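Local coordinates for cellulase IBT99 (Metagenomes, PDB 6WBT) that hydrolyses 6-phospho-alpha-glucosides as a family 4 glycoside hydrolase that uses NAD and probably a manganese ion, at the interface of chains A and B. Coordinates in Å, arbitrary orientation; residue numbers count along the deposited sequence, not the author numbering. Chains: chain A/B, cellulase IBT99.

The interface of chains A and B. Residues chain A 195, 209, 339, 364, 372-374; chain B 337, 364, 366, 371-374.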
# COMPACT_ATOMS: atom_id res chain seq x y z
N ASP A 195 -23.09 2.96 -10.85
CA ASP A 195 -21.81 2.76 -10.19
C ASP A 195 -21.68 3.75 -9.05
O ASP A 195 -21.96 4.94 -9.22
CB ASP A 195 -20.66 2.93 -11.18
CG ASP A 195 -20.79 2.02 -12.39
OD1 ASP A 195 -21.14 0.83 -12.21
OD2 ASP A 195 -20.55 2.49 -13.52
N ARG A 209 -27.10 4.35 -15.59
CA ARG A 209 -27.53 3.90 -16.90
C ARG A 209 -28.92 3.27 -16.81
O ARG A 209 -29.20 2.49 -15.89
CB ARG A 209 -26.53 2.90 -17.50
CG ARG A 209 -26.09 1.81 -16.54
CD ARG A 209 -24.88 1.06 -17.06
NE ARG A 209 -24.31 0.18 -16.03
CZ ARG A 209 -23.39 0.57 -15.15
NH1 ARG A 209 -22.93 -0.29 -14.25
NH2 ARG A 209 -22.94 1.81 -15.17
N ARG A 339 -26.99 -7.55 -8.17
CA ARG A 339 -25.99 -6.49 -8.02
C ARG A 339 -26.61 -5.35 -7.21
O ARG A 339 -27.44 -4.60 -7.72
CB ARG A 339 -25.51 -6.00 -9.38
CG ARG A 339 -24.35 -5.03 -9.33
CD ARG A 339 -23.97 -4.57 -10.73
NE ARG A 339 -22.80 -3.69 -10.72
CZ ARG A 339 -22.86 -2.38 -10.54
NH1 ARG A 339 -24.03 -1.78 -10.36
NH2 ARG A 339 -21.75 -1.66 -10.55
N TYR A 364 -22.21 -8.38 -5.87
CA TYR A 364 -23.11 -9.44 -6.30
C TYR A 364 -23.46 -10.31 -5.10
O TYR A 364 -22.58 -10.96 -4.52
CB TYR A 364 -22.47 -10.27 -7.41
CG TYR A 364 -22.28 -9.51 -8.71
CD1 TYR A 364 -21.19 -8.67 -8.89
CD2 TYR A 364 -23.19 -9.63 -9.75
CE1 TYR A 364 -21.02 -7.97 -10.07
CE2 TYR A 364 -23.03 -8.94 -10.93
CZ TYR A 364 -21.94 -8.11 -11.09
OH TYR A 364 -21.77 -7.41 -12.26
N PRO A 372 -17.75 -8.18 -3.73
CA PRO A 372 -17.63 -6.80 -4.20
C PRO A 372 -16.70 -6.68 -5.39
O PRO A 372 -15.71 -7.41 -5.53
CB PRO A 372 -17.05 -6.06 -2.98
CG PRO A 372 -17.14 -7.04 -1.83
CD PRO A 372 -17.07 -8.39 -2.44
N VAL A 373 -17.02 -5.72 -6.26
CA VAL A 373 -16.22 -5.48 -7.45
C VAL A 373 -15.05 -4.56 -7.11
O VAL A 373 -15.14 -3.71 -6.22
CB VAL A 373 -17.09 -4.88 -8.58
CG1 VAL A 373 -18.16 -5.88 -9.00
CG2 VAL A 373 -17.72 -3.57 -8.13
N ARG A 374 -13.94 -4.75 -7.82
CA ARG A 374 -12.75 -3.93 -7.62
C ARG A 374 -13.01 -2.54 -8.18
O ARG A 374 -12.99 -2.33 -9.39
CB ARG A 374 -11.54 -4.58 -8.28
CG ARG A 374 -10.20 -3.93 -7.93
CD ARG A 374 -9.74 -2.95 -9.00
NE ARG A 374 -9.32 -3.62 -10.23
CZ ARG A 374 -10.07 -3.74 -11.32
NH1 ARG A 374 -11.29 -3.21 -11.35
NH2 ARG A 374 -9.60 -4.37 -12.38
N ARG B 337 -23.76 -10.75 -17.51
CA ARG B 337 -23.07 -10.81 -16.23
C ARG B 337 -22.54 -12.22 -15.94
O ARG B 337 -22.70 -12.75 -14.84
CB ARG B 337 -23.97 -10.31 -15.09
CG ARG B 337 -24.59 -8.95 -15.36
CD ARG B 337 -23.52 -7.87 -15.45
NE ARG B 337 -24.06 -6.62 -15.98
CZ ARG B 337 -24.63 -5.67 -15.23
NH1 ARG B 337 -25.10 -4.57 -15.80
NH2 ARG B 337 -24.75 -5.84 -13.92
N TYR B 364 -17.32 -10.61 -13.38
CA TYR B 364 -18.62 -10.66 -14.04
C TYR B 364 -18.54 -9.88 -15.34
O TYR B 364 -18.33 -8.66 -15.34
CB TYR B 364 -19.70 -10.10 -13.12
CG TYR B 364 -20.01 -10.99 -11.94
CD1 TYR B 364 -19.27 -10.90 -10.76
CD2 TYR B 364 -21.03 -11.93 -12.00
CE1 TYR B 364 -19.54 -11.72 -9.68
CE2 TYR B 364 -21.31 -12.75 -10.92
CZ TYR B 364 -20.56 -12.64 -9.77
OH TYR B 364 -20.84 -13.46 -8.69
N THR B 366 -19.61 -7.83 -18.08
CA THR B 366 -20.66 -6.90 -18.46
C THR B 366 -20.46 -6.44 -19.90
O THR B 366 -19.43 -6.71 -20.53
CB THR B 366 -20.67 -5.69 -17.52
OG1 THR B 366 -19.62 -4.78 -17.89
CG2 THR B 366 -20.45 -6.13 -16.08
N GLU B 371 -16.10 -6.80 -14.50
CA GLU B 371 -16.14 -6.28 -13.14
C GLU B 371 -15.47 -7.30 -12.21
O GLU B 371 -16.12 -8.24 -11.75
CB GLU B 371 -17.58 -6.01 -12.69
CG GLU B 371 -18.19 -4.76 -13.30
CD GLU B 371 -19.51 -4.39 -12.64
OE1 GLU B 371 -20.13 -5.26 -12.01
OE2 GLU B 371 -19.92 -3.21 -12.76
N PRO B 372 -14.18 -7.14 -11.93
CA PRO B 372 -13.47 -8.15 -11.15
C PRO B 372 -13.85 -8.10 -9.68
O PRO B 372 -13.95 -7.02 -9.09
CB PRO B 372 -11.99 -7.79 -11.36
CG PRO B 372 -11.97 -6.75 -12.47
CD PRO B 372 -13.29 -6.06 -12.38
N VAL B 373 -14.05 -9.27 -9.10
CA VAL B 373 -14.37 -9.38 -7.68
C VAL B 373 -13.12 -9.14 -6.86
O VAL B 373 -12.04 -9.66 -7.16
CB VAL B 373 -14.98 -10.77 -7.38
CG1 VAL B 373 -15.18 -10.95 -5.89
CG2 VAL B 373 -16.30 -10.93 -8.13
N ARG B 374 -13.26 -8.34 -5.80
CA ARG B 374 -12.15 -8.10 -4.88
C ARG B 374 -11.83 -9.39 -4.13
O ARG B 374 -12.67 -9.91 -3.39
CB ARG B 374 -12.50 -6.97 -3.91
CG ARG B 374 -11.32 -6.45 -3.11
CD ARG B 374 -11.27 -7.04 -1.71
NE ARG B 374 -12.34 -6.54 -0.85
CZ ARG B 374 -13.40 -7.26 -0.48
NH1 ARG B 374 -13.52 -8.52 -0.87
NH2 ARG B 374 -14.32 -6.71 0.30
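This patch belongs to a two-fold symmetric interface between two copies of the enzyme, and it may help to hold a dimer within the four-copy deposited assembly. Backbone pairing forms its core. The segments just after strands 369-372 of the two chains run antiparallel, with A:Val373 opposite B:Val373. The amide N of B:Arg374 donates to the carbonyl O of A:Pro372 at 2.6 Å, and the amide N of A:Arg374 donates to O of B:Pro372. Both donors lie nearly along the C=O axis. The angle is 164° at A:Pro372 O. It is 175° at B:Pro372 O.

Aromatic stacking comes next. A:Tyr364 and B:Tyr364 come from opposite directions and overlap face to face, each hydroxyl end over the other's CB, with planes 8° apart. A:Tyr364 CE1 lies 3.5 Å from B:Tyr364 CD1. The aliphatic CG of A:Arg339 lies over the rim of the other face of the A:Tyr364 ring.

Polar contacts gather at B:Glu371, which is extended beyond CG. The phenol OH of A:Tyr364 donates to its carboxylate OE1 at 2.7 Å, from above the carboxylate plane. A:Arg339, with CG anti to the backbone N and the chain extended to NE, adds a loose salt bridge from NH2 to B:Glu371 OE2 at 3.3 Å. Behind it, A:Arg209 grips A:Asp195 end-on, NH1 to OD1 at 2.9 Å and NH2 to OD2. NH2 of A:Arg339 also makes a salt bridge to A:Asp195 OD1, so it lies between the two carboxylates and probably offsets their mutual repulsion. An alanine at A:Tyr364 would remove the ring and hydroxyl, and with them the aromatic stack, and would probably leave B:Glu371 less firmly held.

Apolar packing flanks these groups. A:Val373 CG1 sits at the edge of the A:Tyr364 ring and touches B:Glu371 CB. The bent side chain of A:Arg374 brings its guanidinium CZ to 3.7 Å from CG of the B:Pro372 ring.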